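Local atomic coordinates of putative aspartyl-tRNA synthetase (PDB entry 6OD8), a protein that probably joins L-aspartate to its cognate tRNA(Asp) with the consumption of ATP, acting as a class II aminoacyl-tRNA synthetase. Residues A[72-77]-A[87-92]; A[401-406]-A[448-453]; A[278-283]-A[510-515]. One frame throughout, in Å; residues are numbered along the deposited sequence. Where two conformers were deposited one is given.

Interaction 1. Residues A[72-77]-A[87-92]; sequences THIPVS and KTVLIR
Ile74 brings its backbone N-H onto the carbonyl of Leu90: N to O is 2.8 Å, with 163° at the hydrogen and the donor nearly in line with the C=O bond. This one direct bond sits where the irregular run 72-77 passes strand 88-92, their directions 68° apart. On each side of it a water takes over. One links Thr72 O to Leu90 N, accepting from that nitrogen at 2.9 Å; the other receives a longer bond from Val76 N and donates to Arg92 O.

The side chain of Ile74 is worth following outward. Its CB lies 3.8 Å from Leu90 O, close beside the bonded carbonyl. CG1 is anti to the carbonyl carbon (chi1 -53°) and comes up against Val89, 3.9 Å from its CB, the two side chains crossing at about a right angle. Beyond CG1, neither CD1 nor the CG2 branch meets segment 87-92; the side chain rests instead on Leu84 of the intervening loop. Further along, Val76 CG2 packs across Ile91 CG2 at 3.6 Å, in the conformer of Ile91 given here.

Leu90 CB lies 3.7 Å from Thr72 O, and the leucine side chain runs alongside His73, also modelled in two conformers; in the one given, Leu90 CD2 is 3.6 Å from His73 ND1, a buried nitrogen with no partner in the model. His73 NE2 bonds to Glu322 of the second subunit. Arg92 forms a salt bridge with Asp144 and also reaches Asp321 O of that subunit.

The strand's backbone bonds alternate: Val89 and Ile91 pair with strand 142-151, Leu90 with Ile74. The incoming chain thus covers one flank of the first strand of an OB-fold, a nucleic-acid-binding barrel that is, as in relatives, probably the anticodon-binding domain.

Interaction 2. Residues A[401-406]-A[448-453]; sequences RINYMH and SDRFPS. With EDO (1,2-ethanediol), chain E.
Tyr404 has its ring against the chain that follows strand 445-449. Pro452 CD sits over one face, 3.5 Å from the ring centroid and 14° off its normal. The tyrosine turns an edge to the face of Phe451 in a T-shaped pair, centroids 4.7 Å apart and planes at 59°. CG lies anti to the backbone N (chi1 -172°), which starts the ring off toward Phe451 and Pro452; the phenol OH bonds to Asp423 O.

The backbone fixes where that ring starts. Tyr404 N donates to Asp449 O at 2.6 Å, and Asp449 N to Ile402 O at 2.9 Å, a short parallel pairing that ends as helix 404-412 begins. Asn403 is the N-cap of that helix: its OD1 takes Met405 N at 2.7 Å, from above the carbonyl plane, and His406 N weakly. Its ND2 reaches Asp449 OD2 through one water and Arg450 O through another.

Further out, Asp449 OD1 bonds to Tyr324 OH and OD2 to Tyr325 OH, while an ethanediol, probably from the crystallisation liquor, has its O1 weakly bonded to Asp449 OD2 at 3.2 Å. Arg450 pairs with Asp465.

The buried Asp449 carboxylate is therefore met by phenol hydroxyls and water, while Arg401 NH1 stays 6.6 Å from Asp449 OD2. The carboxylate's charge would be met mainly by neutral donors, since Arg401 is paired with Glu332 and Asp329.

Interaction 3. Residues A[278-283]-A[510-515]; sequences YKQMVL and KEYVDS. With FMT (formic acid), chain L.
Gln280 and Tyr512 meet at their polar ends, where the tyrosine OH donates to OE1 at 2.7 Å. The amide stands steeply against the ring, planes 78° apart, with its CD at the ring edge. Gln276 also donates to OE1, while NE2 bonds to His523 and to a water shared with Tyr512 OH, so the buried amide is gripped at both ends.

Next to it Met281 fills the gap between the helices. Its CG lies 3.4 Å from Ser515 OG, SD 3.8 Å from Tyr512 CA, and a bend at chi3 (67°) carries CE to 3.9 Å from Glu511 O. Ser515 OG in turn donates to Tyr512 O, on a lone pair.

Toward Glu511 the contact thins. O2 of a formic acid molecule, probably from the crystallisation liquor, accepts from Tyr512 N at 3.2 Å, and the partly exposed Glu511 pairs with the exposed Lys510. Tyr278 OH bonds to Pro558 O of the second subunit, whose Thr557 packs on Glu511.

The helices run roughly parallel, axes 9.9 Å apart at 34°. Helix 276-283 begins within the SPQLYKQ sequence characteristic of aspartyl-tRNA synthetases, which in relatives borders the aspartate pocket of the class II catalytic domain.

How the interactions relate
Interactions 2 and 3 both belong to the class II catalytic domain, whereas interaction 1 sits on the OB-fold, across the chain's centre from both. Its centre is 58 Å from that of interaction 2 and 55 Å from that of interaction 3. Along the chain, interaction 2 is nested inside the long loop closed by interaction 3; the two come within about 14 Å at their nearest atoms without touching. Despite their separation, interactions 1 and 3 share a neighbour, the second subunit, while interaction 2 is untouched by it. By analogy with relatives, interaction 3 is the contact likely to border the aspartate pocket; no substrate is among the groups described.

Interaction 1. Residues A[72-77]-A[87-92]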
loop_
_atom_site.group_PDB
_atom_site.type_symbol
_atom_site.label_atom_id
_atom_site.label_comp_id
_atom_site.label_asym_id
_atom_site.label_seq_id
_atom_site.Cartn_x
_atom_site.Cartn_y
_atom_site.Cartn_z
ATOM N N THR A 72 31.556 -13.550 2.998
ATOM C CA THR A 72 31.103 -12.228 2.575
ATOM C C THR A 72 30.816 -12.276 1.078
ATOM O O THR A 72 31.737 -12.430 0.267
ATOM C CB THR A 72 32.142 -11.154 2.901
ATOM O OG1 THR A 72 32.336 -11.080 4.319
ATOM C CG2 THR A 72 31.682 -9.802 2.389
ATOM N N HIS A 73 29.538 -12.152 0.717
ATOM C CA HIS A 73 29.106 -12.160 -0.671
ATOM C C HIS A 73 28.994 -10.718 -1.168
ATOM O O HIS A 73 28.181 -9.946 -0.650
ATOM C CB HIS A 73 27.776 -12.913 -0.763
ATOM C CG HIS A 73 27.694 -14.088 0.171
ATOM N ND1 HIS A 73 27.882 -15.387 -0.248
ATOM C CD2 HIS A 73 27.473 -14.156 1.506
ATOM C CE1 HIS A 73 27.771 -16.205 0.784
ATOM N NE2 HIS A 73 27.531 -15.482 1.862
ATOM N N ILE A 74 29.807 -10.355 -2.160
ATOM C CA ILE A 74 29.815 -9.006 -2.723
ATOM C C ILE A 74 28.793 -8.955 -3.859
ATOM O O ILE A 74 28.912 -9.740 -4.811
ATOM C CB ILE A 74 31.205 -8.613 -3.242
ATOM C CG1 ILE A 74 32.290 -8.817 -2.172
ATOM C CG2 ILE A 74 31.197 -7.185 -3.803
ATOM C CD1 ILE A 74 32.117 -7.958 -0.950
ATOM N N PRO A 75 27.815 -8.051 -3.823
ATOM C CA PRO A 75 26.900 -7.925 -4.967
ATOM C C PRO A 75 27.599 -7.334 -6.188
ATOM O O PRO A 75 28.529 -6.534 -6.080
ATOM C CB PRO A 75 25.799 -6.994 -4.445
ATOM C CG PRO A 75 26.405 -6.276 -3.309
ATOM C CD PRO A 75 27.432 -7.176 -2.701
ATOM N N VAL A 76 27.133 -7.742 -7.368
ATOM C CA VAL A 76 27.717 -7.253 -8.611
ATOM C C VAL A 76 27.693 -5.728 -8.658
ATOM O O VAL A 76 28.600 -5.104 -9.222
ATOM C CB VAL A 76 26.979 -7.872 -9.818
ATOM C CG1 VAL A 76 27.594 -7.398 -11.122
ATOM C CG2 VAL A 76 27.026 -9.386 -9.732
ATOM N N SER A 77 26.688 -5.107 -8.026
ATOM C CA SER A 77 26.541 -3.654 -8.086
ATOM C C SER A 77 27.731 -2.933 -7.470
ATOM O O SER A 77 28.030 -1.794 -7.848
ATOM C CB SER A 77 25.245 -3.228 -7.389
ATOM O OG SER A 77 25.166 -3.753 -6.064
ATOM N N LYS A 87 41.536 -7.132 -5.348
ATOM C CA LYS A 87 41.055 -8.036 -4.318
ATOM C C LYS A 87 40.372 -9.223 -4.984
ATOM O O LYS A 87 39.766 -9.090 -6.050
ATOM C CB LYS A 87 40.088 -7.331 -3.361
ATOM C CG LYS A 87 40.572 -5.976 -2.839
ATOM C CD LYS A 87 41.503 -6.112 -1.662
ATOM C CE LYS A 87 41.803 -4.759 -1.022
ATOM N NZ LYS A 87 42.695 -3.896 -1.852
ATOM N N THR A 88 40.491 -10.395 -4.362
ATOM C CA THR A 88 39.740 -11.571 -4.785
ATOM C C THR A 88 38.479 -11.646 -3.939
ATOM O O THR A 88 38.569 -11.664 -2.707
ATOM C CB THR A 88 40.562 -12.850 -4.632
ATOM O OG1 THR A 88 41.681 -12.816 -5.521
ATOM C CG2 THR A 88 39.706 -14.050 -4.960
ATOM N N VAL A 89 37.305 -11.671 -4.590
ATOM C CA VAL A 89 36.027 -11.576 -3.887
ATOM C C VAL A 89 35.097 -12.708 -4.311
ATOM O O VAL A 89 35.311 -13.392 -5.313
ATOM C CB VAL A 89 35.331 -10.215 -4.122
ATOM C CG1 VAL A 89 36.189 -9.075 -3.598
ATOM C CG2 VAL A 89 35.054 -10.032 -5.594
ATOM N N LEU A 90 34.034 -12.876 -3.534
ATOM C CA LEU A 90 33.011 -13.889 -3.772
ATOM C C LEU A 90 31.755 -13.197 -4.266
ATOM O O LEU A 90 31.196 -12.358 -3.558
ATOM C CB LEU A 90 32.711 -14.668 -2.491
ATOM C CG LEU A 90 31.574 -15.682 -2.578
ATOM C CD1 LEU A 90 31.950 -16.822 -3.517
ATOM C CD2 LEU A 90 31.252 -16.196 -1.187
ATOM N N ILE A 91 31.310 -13.562 -5.461
ATOM C CA ILE A 91 30.135 -12.960 -6.077
ATOM C C ILE A 91 29.160 -14.068 -6.449
ATOM O O ILE A 91 29.565 -15.144 -6.901
ATOM C CB ILE A 91 30.521 -12.131 -7.321
ATOM C CG1 ILE A 91 31.620 -11.124 -6.971
ATOM C CG2 ILE A 91 29.310 -11.403 -7.883
ATOM C CD1 ILE A 91 32.625 -10.915 -8.091
ATOM N N ARG A 92 27.867 -13.797 -6.262
ATOM C CA ARG A 92 26.807 -14.657 -6.774
ATOM C C ARG A 92 26.107 -13.919 -7.910
ATOM O O ARG A 92 25.654 -12.785 -7.725
ATOM C CB ARG A 92 25.821 -15.014 -5.661
ATOM C CG ARG A 92 24.737 -15.969 -6.098
ATOM C CD ARG A 92 24.015 -16.500 -4.875
ATOM N NE ARG A 92 24.931 -17.297 -4.045
ATOM C CZ ARG A 92 24.617 -17.816 -2.858
ATOM N NH1 ARG A 92 23.400 -17.618 -2.355
ATOM N NH2 ARG A 92 25.523 -18.532 -2.173
HETATM O O HOH W 1 34.027 -11.554 -0.956
HETATM O O HOH W 2 24.984 -10.191 -7.133
#

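Interaction 2. Residues A[401-406]-A[448-453]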
loop_
_atom_site.group_PDB
_atom_site.type_symbol
_atom_site.label_atom_id
_atom_site.label_comp_id
_atom_site.label_asym_id
_atom_site.label_seq_id
_atom_site.Cartn_x
_atom_site.Cartn_y
_atom_site.Cartn_z
ATOM N N ARG A 401 -4.968 24.284 -16.367
ATOM C CA ARG A 401 -6.388 24.001 -16.183
ATOM C C ARG A 401 -7.133 24.713 -17.299
ATOM O O ARG A 401 -6.866 25.889 -17.545
ATOM C CB ARG A 401 -6.900 24.522 -14.833
ATOM C CG ARG A 401 -6.154 24.026 -13.617
ATOM C CD ARG A 401 -6.776 24.584 -12.341
ATOM N NE ARG A 401 -6.048 24.151 -11.145
ATOM C CZ ARG A 401 -6.395 24.479 -9.904
ATOM N NH1 ARG A 401 -7.471 25.235 -9.695
ATOM N NH2 ARG A 401 -5.665 24.054 -8.874
ATOM N N ILE A 402 -8.030 24.003 -17.993
ATOM C CA ILE A 402 -8.892 24.591 -19.016
ATOM C C ILE A 402 -10.315 24.165 -18.692
ATOM O O ILE A 402 -10.574 22.979 -18.461
ATOM C CB ILE A 402 -8.510 24.165 -20.451
ATOM C CG1 ILE A 402 -7.040 24.485 -20.743
ATOM C CG2 ILE A 402 -9.403 24.878 -21.499
ATOM C CD1 ILE A 402 -6.580 24.019 -22.117
ATOM N N ASN A 403 -11.217 25.134 -18.642
ATOM C CA ASN A 403 -12.631 24.827 -18.490
ATOM C C ASN A 403 -13.101 23.925 -19.630
ATOM O O ASN A 403 -12.688 24.087 -20.786
ATOM C CB ASN A 403 -13.429 26.132 -18.470
ATOM C CG ASN A 403 -14.902 25.897 -18.522
ATOM O OD1 ASN A 403 -15.503 25.867 -19.596
ATOM N ND2 ASN A 403 -15.506 25.714 -17.366
ATOM N N TYR A 404 -13.980 22.977 -19.295
ATOM C CA TYR A 404 -14.506 22.027 -20.267
ATOM C C TYR A 404 -15.086 22.724 -21.503
ATOM O O TYR A 404 -14.876 22.273 -22.640
ATOM C CB TYR A 404 -15.573 21.156 -19.594
ATOM C CG TYR A 404 -16.059 20.009 -20.446
ATOM C CD1 TYR A 404 -15.463 18.764 -20.354
ATOM C CD2 TYR A 404 -17.131 20.169 -21.336
ATOM C CE1 TYR A 404 -15.896 17.704 -21.126
ATOM C CE2 TYR A 404 -17.579 19.108 -22.115
ATOM C CZ TYR A 404 -16.955 17.882 -22.006
ATOM O OH TYR A 404 -17.373 16.812 -22.769
ATOM N N MET A 405 -15.820 23.824 -21.310
ATOM C CA MET A 405 -16.424 24.477 -22.474
ATOM C C MET A 405 -15.366 25.095 -23.369
ATOM O O MET A 405 -15.534 25.115 -24.590
ATOM C CB MET A 405 -17.451 25.524 -22.038
ATOM C CG MET A 405 -18.675 24.900 -21.378
ATOM S SD MET A 405 -19.957 26.141 -21.040
ATOM C CE MET A 405 -19.329 26.817 -19.501
ATOM N N HIS A 406 -14.254 25.569 -22.794
ATOM C CA HIS A 406 -13.164 26.044 -23.639
ATOM C C HIS A 406 -12.402 24.891 -24.276
ATOM O O HIS A 406 -11.835 25.063 -25.359
ATOM C CB HIS A 406 -12.244 26.960 -22.834
ATOM C CG HIS A 406 -12.907 28.240 -22.420
ATOM N ND1 HIS A 406 -13.141 29.278 -23.299
ATOM C CD2 HIS A 406 -13.417 28.636 -21.229
ATOM C CE1 HIS A 406 -13.750 30.263 -22.663
ATOM N NE2 HIS A 406 -13.948 29.892 -21.412
ATOM N N SER A 448 -9.070 19.259 -17.339
ATOM C CA SER A 448 -10.273 19.826 -17.928
ATOM C C SER A 448 -11.302 19.935 -16.818
ATOM O O SER A 448 -11.638 18.927 -16.191
ATOM C CB SER A 448 -10.820 18.957 -19.065
ATOM O OG SER A 448 -12.005 19.545 -19.636
ATOM N N ASP A 449 -11.820 21.147 -16.615
ATOM C CA ASP A 449 -12.596 21.527 -15.445
ATOM C C ASP A 449 -14.084 21.654 -15.780
ATOM O O ASP A 449 -14.445 22.263 -16.791
ATOM C CB ASP A 449 -12.052 22.856 -14.911
ATOM C CG ASP A 449 -12.669 23.249 -13.618
ATOM O OD1 ASP A 449 -12.955 22.333 -12.819
ATOM O OD2 ASP A 449 -12.867 24.470 -13.397
ATOM N N ARG A 450 -14.936 21.086 -14.916
ATOM C CA ARG A 450 -16.396 21.223 -14.939
ATOM C C ARG A 450 -17.040 20.356 -16.014
ATOM O O ARG A 450 -17.556 20.872 -17.016
ATOM C CB ARG A 450 -16.820 22.681 -15.135
ATOM C CG ARG A 450 -17.054 23.461 -13.875
ATOM C CD ARG A 450 -17.822 24.749 -14.175
ATOM N NE ARG A 450 -18.239 25.419 -12.946
ATOM C CZ ARG A 450 -19.343 26.147 -12.825
ATOM N NH1 ARG A 450 -20.151 26.301 -13.867
ATOM N NH2 ARG A 450 -19.642 26.715 -11.662
ATOM N N PHE A 451 -17.072 19.050 -15.786
ATOM C CA PHE A 451 -17.581 18.133 -16.797
ATOM C C PHE A 451 -19.104 18.160 -16.853
ATOM O O PHE A 451 -19.758 18.481 -15.855
ATOM C CB PHE A 451 -17.111 16.709 -16.510
ATOM C CG PHE A 451 -15.887 16.330 -17.272
ATOM C CD1 PHE A 451 -15.921 15.316 -18.213
ATOM C CD2 PHE A 451 -14.707 17.018 -17.066
ATOM C CE1 PHE A 451 -14.773 14.962 -18.935
ATOM C CE2 PHE A 451 -13.574 16.686 -17.772
ATOM C CZ PHE A 451 -13.605 15.659 -18.717
ATOM N N PRO A 452 -19.684 17.808 -18.002
ATOM C CA PRO A 452 -21.146 17.748 -18.094
ATOM C C PRO A 452 -21.719 16.677 -17.171
ATOM O O PRO A 452 -21.124 15.609 -16.972
ATOM C CB PRO A 452 -21.400 17.419 -19.572
ATOM C CG PRO A 452 -20.118 17.742 -20.271
ATOM C CD PRO A 452 -19.041 17.454 -19.283
ATOM N N SER A 453 -22.897 16.988 -16.617
ATOM C CA SER A 453 -23.562 16.109 -15.663
ATOM C C SER A 453 -23.854 14.739 -16.268
ATOM O O SER A 453 -23.756 13.712 -15.586
ATOM C CB SER A 453 -24.843 16.790 -15.174
ATOM O OG SER A 453 -25.884 15.860 -14.902
HETATM C C1 EDO E . -10.659 26.362 -15.332
HETATM O O1 EDO E . -10.106 25.987 -14.068
HETATM C C2 EDO E . -9.584 27.026 -16.192
HETATM O O2 EDO E . -9.541 28.437 -15.952
HETATM O O HOH W 3 -17.979 23.696 -17.977
HETATM O O HOH W 4 -14.055 26.233 -14.968
#

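Interaction 3. Residues A[278-283]-A[510-515]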
loop_
_atom_site.group_PDB
_atom_site.type_symbol
_atom_site.label_atom_id
_atom_site.label_comp_id
_atom_site.label_asym_id
_atom_site.label_seq_id
_atom_site.Cartn_x
_atom_site.Cartn_y
_atom_site.Cartn_z
ATOM N N TYR A 278 -16.638 3.228 0.129
ATOM C CA TYR A 278 -16.050 3.138 1.469
ATOM C C TYR A 278 -15.211 4.364 1.806
ATOM O O TYR A 278 -15.233 4.832 2.950
ATOM C CB TYR A 278 -15.206 1.865 1.591
ATOM C CG TYR A 278 -16.065 0.637 1.519
ATOM C CD1 TYR A 278 -16.943 0.336 2.547
ATOM C CD2 TYR A 278 -16.016 -0.217 0.418
ATOM C CE1 TYR A 278 -17.771 -0.771 2.480
ATOM C CE2 TYR A 278 -16.844 -1.339 0.358
ATOM C CZ TYR A 278 -17.708 -1.599 1.377
ATOM O OH TYR A 278 -18.521 -2.708 1.302
ATOM N N LYS A 279 -14.429 4.879 0.849
ATOM C CA LYS A 279 -13.608 6.030 1.204
ATOM C C LYS A 279 -14.465 7.247 1.544
ATOM O O LYS A 279 -14.097 8.028 2.426
ATOM C CB LYS A 279 -12.576 6.348 0.115
ATOM C CG LYS A 279 -13.125 6.868 -1.247
ATOM C CD LYS A 279 -11.943 7.136 -2.192
ATOM C CE LYS A 279 -12.464 7.471 -3.587
ATOM N NZ LYS A 279 -11.421 8.141 -4.419
ATOM N N GLN A 280 -15.650 7.391 0.935
ATOM C CA GLN A 280 -16.555 8.434 1.407
ATOM C C GLN A 280 -17.121 8.117 2.791
ATOM O O GLN A 280 -17.272 9.014 3.631
ATOM C CB GLN A 280 -17.714 8.616 0.423
ATOM C CG GLN A 280 -17.310 9.024 -0.964
ATOM C CD GLN A 280 -18.558 9.243 -1.824
ATOM O OE1 GLN A 280 -18.844 8.484 -2.750
ATOM N NE2 GLN A 280 -19.338 10.245 -1.461
ATOM N N MET A 281 -17.537 6.870 3.017
ATOM C CA MET A 281 -18.144 6.531 4.296
ATOM C C MET A 281 -17.172 6.742 5.450
ATOM O O MET A 281 -17.589 7.128 6.541
ATOM C CB MET A 281 -18.627 5.079 4.271
ATOM C CG MET A 281 -19.709 4.858 3.186
ATOM S SD MET A 281 -20.024 3.101 2.804
ATOM C CE MET A 281 -20.717 2.703 4.391
ATOM N N VAL A 282 -15.876 6.524 5.232
ATOM C CA VAL A 282 -14.932 6.674 6.337
ATOM C C VAL A 282 -14.820 8.134 6.758
ATOM O O VAL A 282 -14.639 8.435 7.938
ATOM C CB VAL A 282 -13.565 6.073 5.961
ATOM C CG1 VAL A 282 -12.558 6.280 7.105
ATOM C CG2 VAL A 282 -13.723 4.577 5.695
ATOM N N LEU A 283 -14.957 9.069 5.812
ATOM C CA LEU A 283 -14.953 10.477 6.198
ATOM C C LEU A 283 -16.134 10.814 7.103
ATOM O O LEU A 283 -16.047 11.714 7.949
ATOM C CB LEU A 283 -14.978 11.352 4.954
ATOM C CG LEU A 283 -13.843 11.273 3.941
ATOM C CD1 LEU A 283 -13.840 12.545 3.121
ATOM C CD2 LEU A 283 -12.480 11.014 4.553
ATOM N N LYS A 510 -27.751 0.633 0.398
ATOM C CA LYS A 510 -28.407 1.477 1.385
ATOM C C LYS A 510 -27.435 1.983 2.450
ATOM O O LYS A 510 -27.629 3.078 2.983
ATOM C CB LYS A 510 -29.583 0.733 2.022
ATOM C CG LYS A 510 -29.218 -0.508 2.828
ATOM C CD LYS A 510 -30.465 -1.191 3.390
ATOM C CE LYS A 510 -30.122 -2.074 4.581
ATOM N NZ LYS A 510 -29.229 -3.214 4.225
ATOM N N GLU A 511 -26.386 1.216 2.783
ATOM C CA GLU A 511 -25.517 1.644 3.882
ATOM C C GLU A 511 -24.704 2.877 3.501
ATOM O O GLU A 511 -24.435 3.749 4.340
ATOM C CB GLU A 511 -24.588 0.501 4.306
ATOM C CG GLU A 511 -25.290 -0.639 5.015
ATOM C CD GLU A 511 -25.619 -1.776 4.071
ATOM O OE1 GLU A 511 -25.416 -1.614 2.848
ATOM O OE2 GLU A 511 -26.074 -2.830 4.549
ATOM N N TYR A 512 -24.291 2.965 2.242
ATOM C CA TYR A 512 -23.572 4.143 1.777
ATOM C C TYR A 512 -24.440 5.400 1.915
ATOM O O TYR A 512 -24.010 6.410 2.485
ATOM C CB TYR A 512 -23.133 3.891 0.335
ATOM C CG TYR A 512 -22.729 5.072 -0.502
ATOM C CD1 TYR A 512 -21.458 5.624 -0.388
ATOM C CD2 TYR A 512 -23.600 5.604 -1.458
ATOM C CE1 TYR A 512 -21.069 6.667 -1.158
ATOM C CE2 TYR A 512 -23.206 6.652 -2.252
ATOM C CZ TYR A 512 -21.935 7.180 -2.105
ATOM O OH TYR A 512 -21.529 8.247 -2.887
ATOM N N VAL A 513 -25.673 5.341 1.418
ATOM C CA VAL A 513 -26.604 6.465 1.578
ATOM C C VAL A 513 -26.815 6.765 3.064
ATOM O O VAL A 513 -26.750 7.920 3.502
ATOM C CB VAL A 513 -27.941 6.159 0.877
ATOM C CG1 VAL A 513 -28.932 7.291 1.112
ATOM C CG2 VAL A 513 -27.739 5.916 -0.633
ATOM N N ASP A 514 -27.039 5.717 3.862
ATOM C CA ASP A 514 -27.253 5.882 5.299
ATOM C C ASP A 514 -26.067 6.553 5.989
ATOM O O ASP A 514 -26.248 7.201 7.032
ATOM C CB ASP A 514 -27.505 4.521 5.951
ATOM C CG ASP A 514 -28.908 4.014 5.720
ATOM O OD1 ASP A 514 -29.738 4.766 5.147
ATOM O OD2 ASP A 514 -29.172 2.853 6.108
ATOM N N SER A 515 -24.855 6.387 5.455
ATOM C CA SER A 515 -23.685 6.989 6.100
ATOM C C SER A 515 -23.697 8.509 6.057
ATOM O O SER A 515 -22.905 9.133 6.772
ATOM C CB SER A 515 -22.377 6.478 5.478
ATOM O OG SER A 515 -22.090 7.078 4.216
HETATM C C FMT L . -22.367 0.004 0.592
HETATM O O1 FMT L . -21.606 -0.421 1.479
HETATM O O2 FMT L . -23.586 0.225 0.729
HETATM O O HOH W 5 -22.021 11.058 -2.619
#